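Uncharacterized protein (Bacteroides ovatus, PDB 4E6F) is of unknown function but belongs to the DUF4468 family, whose domain has a TBP-like fold. Local coordinates at residues Asp50-Leu53 with Lys54-Asn58; Phe65-Glu68 with Ala69-Thr72. One frame throughout, in Å; residues are numbered along the deposited sequence. Where two conformers were deposited one is given.

Interaction 1. Residues Asp50-Leu53 with Lys54-Asn58; sequences DERL and KENKN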
loop_
_atom_site.group_PDB
_atom_site.type_symbol
_atom_site.label_atom_id
_atom_site.label_comp_id
_atom_site.label_asym_id
_atom_site.label_seq_id
_atom_site.Cartn_x
_atom_site.Cartn_y
_atom_site.Cartn_z
ATOM N N ASP A 50 -10.295 7.562 -7.033
ATOM C CA ASP A 50 -10.755 8.915 -6.732
ATOM C C ASP A 50 -11.358 8.972 -5.323
ATOM O O ASP A 50 -10.977 9.820 -4.523
ATOM C CB ASP A 50 -11.782 9.366 -7.781
ATOM C CG ASP A 50 -12.216 10.806 -7.651
ATOM O OD1 ASP A 50 -11.407 11.629 -7.181
ATOM O OD2 ASP A 50 -13.346 11.115 -8.054
ATOM N N GLU A 51 -12.281 8.043 -5.012
ATOM C CA GLU A 51 -12.915 8.021 -3.699
ATOM C C GLU A 51 -11.928 7.647 -2.597
ATOM O O GLU A 51 -11.944 8.254 -1.520
ATOM C CB GLU A 51 -14.116 7.060 -3.694
ATOM C CG GLU A 51 -15.282 7.540 -4.548
ATOM C CD GLU A 51 -15.893 8.883 -4.183
ATOM O OE1 GLU A 51 -16.056 9.165 -2.974
ATOM O OE2 GLU A 51 -16.206 9.658 -5.114
ATOM N N ARG A 52 -11.039 6.676 -2.855
ATOM C CA ARG A 52 -10.057 6.245 -1.862
ATOM C C ARG A 52 -9.098 7.385 -1.488
ATOM O O ARG A 52 -8.750 7.544 -0.320
ATOM C CB ARG A 52 -9.280 5.009 -2.372
ATOM C CG ARG A 52 -8.120 4.546 -1.485
ATOM C CD ARG A 52 -8.590 4.116 -0.085
ATOM N NE ARG A 52 -7.468 3.693 0.742
ATOM C CZ ARG A 52 -6.612 4.514 1.342
ATOM N NH1 ARG A 52 -6.764 5.837 1.244
ATOM N NH2 ARG A 52 -5.593 4.027 2.032
ATOM N N LEU A 53 -8.663 8.173 -2.476
ATOM C CA LEU A 53 -7.750 9.268 -2.160
ATOM C C LEU A 53 -8.505 10.464 -1.563
ATOM O O LEU A 53 -7.945 11.150 -0.711
ATOM C CB LEU A 53 -6.919 9.659 -3.400
ATOM C CG LEU A 53 -5.929 8.531 -3.823
ATOM C CD1 LEU A 53 -5.209 8.871 -5.133
ATOM C CD2 LEU A 53 -4.883 8.267 -2.759
ATOM N N LYS A 54 -9.775 10.688 -1.965
ATOM C CA LYS A 54 -10.567 11.767 -1.356
ATOM C C LYS A 54 -10.738 11.485 0.131
ATOM O O LYS A 54 -10.757 12.421 0.927
ATOM C CB LYS A 54 -11.932 11.924 -2.040
ATOM C CG LYS A 54 -11.861 12.851 -3.238
ATOM C CD LYS A 54 -13.132 12.839 -4.086
ATOM C CE LYS A 54 -13.191 14.021 -5.033
ATOM N NZ LYS A 54 -12.147 13.976 -6.102
ATOM N N GLU A 55 -10.799 10.185 0.516
ATOM C CA GLU A 55 -10.966 9.791 1.925
ATOM C C GLU A 55 -9.783 10.209 2.795
ATOM O O GLU A 55 -9.959 10.372 4.001
ATOM C CB GLU A 55 -11.217 8.284 2.047
ATOM C CG GLU A 55 -12.657 7.905 1.720
ATOM C CD GLU A 55 -12.918 6.446 1.390
ATOM O OE1 GLU A 55 -12.002 5.615 1.576
ATOM O OE2 GLU A 55 -14.031 6.138 0.906
ATOM N N ASN A 56 -8.599 10.440 2.199
ATOM C CA ASN A 56 -7.430 10.921 2.947
ATOM C C ASN A 56 -7.639 12.353 3.464
ATOM O O ASN A 56 -6.971 12.764 4.410
ATOM C CB ASN A 56 -6.173 10.863 2.091
ATOM C CG ASN A 56 -5.730 9.458 1.739
ATOM O OD1 ASN A 56 -6.256 8.468 2.261
ATOM N ND2 ASN A 56 -4.700 9.343 0.881
ATOM N N LYS A 57 -8.550 13.113 2.819
ATOM C CA LYS A 57 -8.934 14.484 3.201
ATOM C C LYS A 57 -7.718 15.435 3.294
ATOM O O LYS A 57 -7.543 16.140 4.294
ATOM C CB LYS A 57 -9.730 14.489 4.529
ATOM C CG LYS A 57 -11.032 13.702 4.450
ATOM C CD LYS A 57 -11.795 13.722 5.791
ATOM C CE LYS A 57 -11.264 12.719 6.791
ATOM N NZ LYS A 57 -11.953 12.835 8.105
ATOM N N ASN A 58 -6.867 15.436 2.261
ATOM C CA ASN A 58 -5.746 16.376 2.193
ATOM C C ASN A 58 -5.414 16.683 0.737
ATOM O O ASN A 58 -5.740 15.900 -0.172
ATOM C CB ASN A 58 -4.495 15.941 2.968
ATOM C CG ASN A 58 -3.889 14.643 2.502
ATOM O OD1 ASN A 58 -3.515 14.469 1.331
ATOM N ND2 ASN A 58 -3.745 13.717 3.430
HETATM O O HOH W 1 -7.889 13.956 -0.206
#
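Asp50 meets Lys54 one helical turn further on, in two ways. Its carbonyl O takes the amide of Lys54 in an i to i+4 bond, and its carboxylate makes a salt bridge with the ammonium, Asp50 OD1 to Lys54 NZ 2.7 Å. The lysine chain runs over the Asp50 carbonyl and bends only at its last torsion (chi4 67°), which brings NZ to the syn side of OD1, 19° out of the carboxylate plane. Glu51 contributes its carbonyl O, 3.0 Å from Glu55 N; the aliphatic part of Glu55 folds back over the same oxygen, with CG 3.3 Å from Glu51 O.

Arg52 reaches forward to Asn56. Arg52 NH1 lies 2.9 Å from Asn56 OD1, which sits at the guanidinium edge and close to its plane, while the amide is turned steeply against that plane, by 75°. NH2 has a stronger partner in Glu79, so two of the guanidinium nitrogens, NH1 and NH2, have partners, and Asn56 ND2 is itself bonded to Ser61 and Tyr97.

Leu53 is the buried member, its side chain reaching Tyr97 and Ile99 of strand 90-104. Leu53 O receives Asn56 N at 3.1 Å, an i to i+3 bond. A water donates to Leu53 O and accepts from Asn58 N, the water oxygen lying 3.1 Å from Asn58 N. The bonding thus shortens from i+4 to i+3 as the chain enters a type I turn, Lys54 to Lys57, and Lys57 leaves helical geometry with positive phi: the arrangement is the C-terminal end of a helix unwinding into a loop.

Interaction 2. Residues Phe65-Glu68 with Ala69-Thr72; sequences FSDE and AKGT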
loop_
_atom_site.group_PDB
_atom_site.type_symbol
_atom_site.label_atom_id
_atom_site.label_comp_id
_atom_site.label_asym_id
_atom_site.label_seq_id
_atom_site.Cartn_x
_atom_site.Cartn_y
_atom_site.Cartn_z
ATOM N N PHE A 65 -2.506 11.044 -12.877
ATOM C CA PHE A 65 -2.289 10.564 -14.233
ATOM C C PHE A 65 -3.356 9.560 -14.602
ATOM O O PHE A 65 -3.669 8.662 -13.796
ATOM C CB PHE A 65 -0.893 9.852 -14.309
ATOM C CG PHE A 65 -0.549 9.238 -15.651
ATOM C CD1 PHE A 65 -1.072 8.002 -16.031
ATOM C CD2 PHE A 65 0.314 9.886 -16.531
ATOM C CE1 PHE A 65 -0.771 7.448 -17.286
ATOM C CE2 PHE A 65 0.642 9.317 -17.772
ATOM C CZ PHE A 65 0.083 8.107 -18.152
ATOM N N SER A 66 -3.841 9.643 -15.835
ATOM C CA SER A 66 -4.692 8.587 -16.357
ATOM C C SER A 66 -4.590 8.570 -17.878
ATOM O O SER A 66 -4.624 9.628 -18.528
ATOM C CB SER A 66 -6.133 8.715 -15.862
ATOM O OG SER A 66 -6.758 9.895 -16.338
ATOM N N ASP A 67 -4.383 7.377 -18.439
ATOM C CA ASP A 67 -4.351 7.192 -19.885
ATOM C C ASP A 67 -5.404 6.135 -20.202
ATOM O O ASP A 67 -5.200 4.937 -19.923
ATOM C CB ASP A 67 -2.964 6.806 -20.406
ATOM C CG ASP A 67 -2.944 6.632 -21.933
ATOM O OD1 ASP A 67 -3.923 6.081 -22.489
ATOM O OD2 ASP A 67 -1.945 6.984 -22.544
ATOM N N GLU A 68 -6.562 6.578 -20.697
ATOM C CA GLU A 68 -7.701 5.692 -20.947
ATOM C C GLU A 68 -7.372 4.570 -21.947
ATOM O O GLU A 68 -7.721 3.412 -21.684
ATOM C CB GLU A 68 -8.911 6.521 -21.431
ATOM C CG GLU A 68 -10.214 5.735 -21.494
ATOM C CD GLU A 68 -11.476 6.552 -21.707
ATOM O OE1 GLU A 68 -11.406 7.802 -21.664
ATOM O OE2 GLU A 68 -12.546 5.931 -21.896
ATOM N N ALA A 69 -6.688 4.887 -23.060
ATOM C CA ALA A 69 -6.392 3.842 -24.060
ATOM C C ALA A 69 -5.463 2.765 -23.482
ATOM O O ALA A 69 -5.717 1.564 -23.680
ATOM C CB ALA A 69 -5.778 4.461 -25.312
ATOM N N LYS A 70 -4.441 3.183 -22.712
ATOM C CA LYS A 70 -3.475 2.261 -22.100
ATOM C C LYS A 70 -3.946 1.666 -20.785
ATOM O O LYS A 70 -3.252 0.806 -20.243
ATOM C CB LYS A 70 -2.140 2.938 -21.867
ATOM C CG LYS A 70 -1.396 3.250 -23.127
ATOM C CD LYS A 70 -0.055 3.804 -22.771
ATOM C CE LYS A 70 0.695 4.239 -24.002
ATOM N NZ LYS A 70 1.982 4.881 -23.638
ATOM N N GLY A 71 -5.102 2.115 -20.302
ATOM C CA GLY A 71 -5.721 1.651 -19.065
ATOM C C GLY A 71 -4.837 1.853 -17.845
ATOM O O GLY A 71 -4.915 1.056 -16.907
ATOM N N THR A 72 -4.005 2.930 -17.831
ATOM C CA THR A 72 -3.113 3.207 -16.699
ATOM C C THR A 72 -3.618 4.392 -15.891
ATOM O O THR A 72 -4.115 5.379 -16.456
ATOM C CB THR A 72 -1.644 3.425 -17.119
ATOM O OG1 THR A 72 -1.555 4.335 -18.217
ATOM C CG2 THR A 72 -0.920 2.117 -17.443
HETATM O O HOH W 2 0.479 6.974 -21.636
#
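With chi1 at -179°, Asp67 holds its carboxylate anti to its own amide nitrogen and beside its carbonyl, over the start of the turn that follows; Thr72, at chi1 48°, places OG1 between its backbone N and carbonyl carbon, which turns it to the edge of the Phe65 ring. Asp67 OD1 accepts the amide N of Lys70 at 3.0 Å in a nearly straight bond (170° at the hydrogen), although that N-H arrives from above the carboxylate plane. The lysine chain slants across the carboxylate, its CB, CG and CD near the two oxygens, yet its charge stays beyond salt-bridge range, with Lys70 NZ 4.6 Å from Asp67 OD2. A water joins the two, donating to OD2 and accepting a weak bond from NZ.

The backbone closes the hairpin. Asp67 and Thr72 form an antiparallel hydrogen-bonded pair: Asp67 N to Thr72 O measures 2.8 Å, whereas the return bond, Thr72 N to Asp67 O, is 3.1 Å. Gly71 has positive phi and, together with Thr72, faces Asp67, which defines a G1 beta bulge. A weak bond from Gly71 N to Glu68 O lies inside the turn. Two residues before Asp67, Phe65 turns its ring edge to Thr72, with CE1 of Phe65 3.3 Å from Thr72 OG1, which lies near the ring plane.

This hairpin links strand 62-67 to strand 72-85. Phe65 continues the ladder to Ala74, Gly71 bonds through its backbone to Cys103 of strand 90-104, and the side chains of Ser66 and Glu68 touch Tyr42 of helix 38-54.

In the fold
Both interactions are surface contacts and follow each other along the chain: interaction 1 ends helix 38-54, and interaction 2 turns the chain back after strand 62-67. Their centres lie 20 Å apart and their nearest atoms about 8 Å, without touching. Helix 38-54 belongs to interaction 1 and only borders interaction 2, through Tyr42. The chemistry differs with place. Interaction 1 combines helical backbone bonds with a direct salt bridge, and its buried leucine reaches strand 90-104; interaction 2 rests on a strand-to-strand backbone pair and a carboxylate receiving a turn amide, its lysine reached through water.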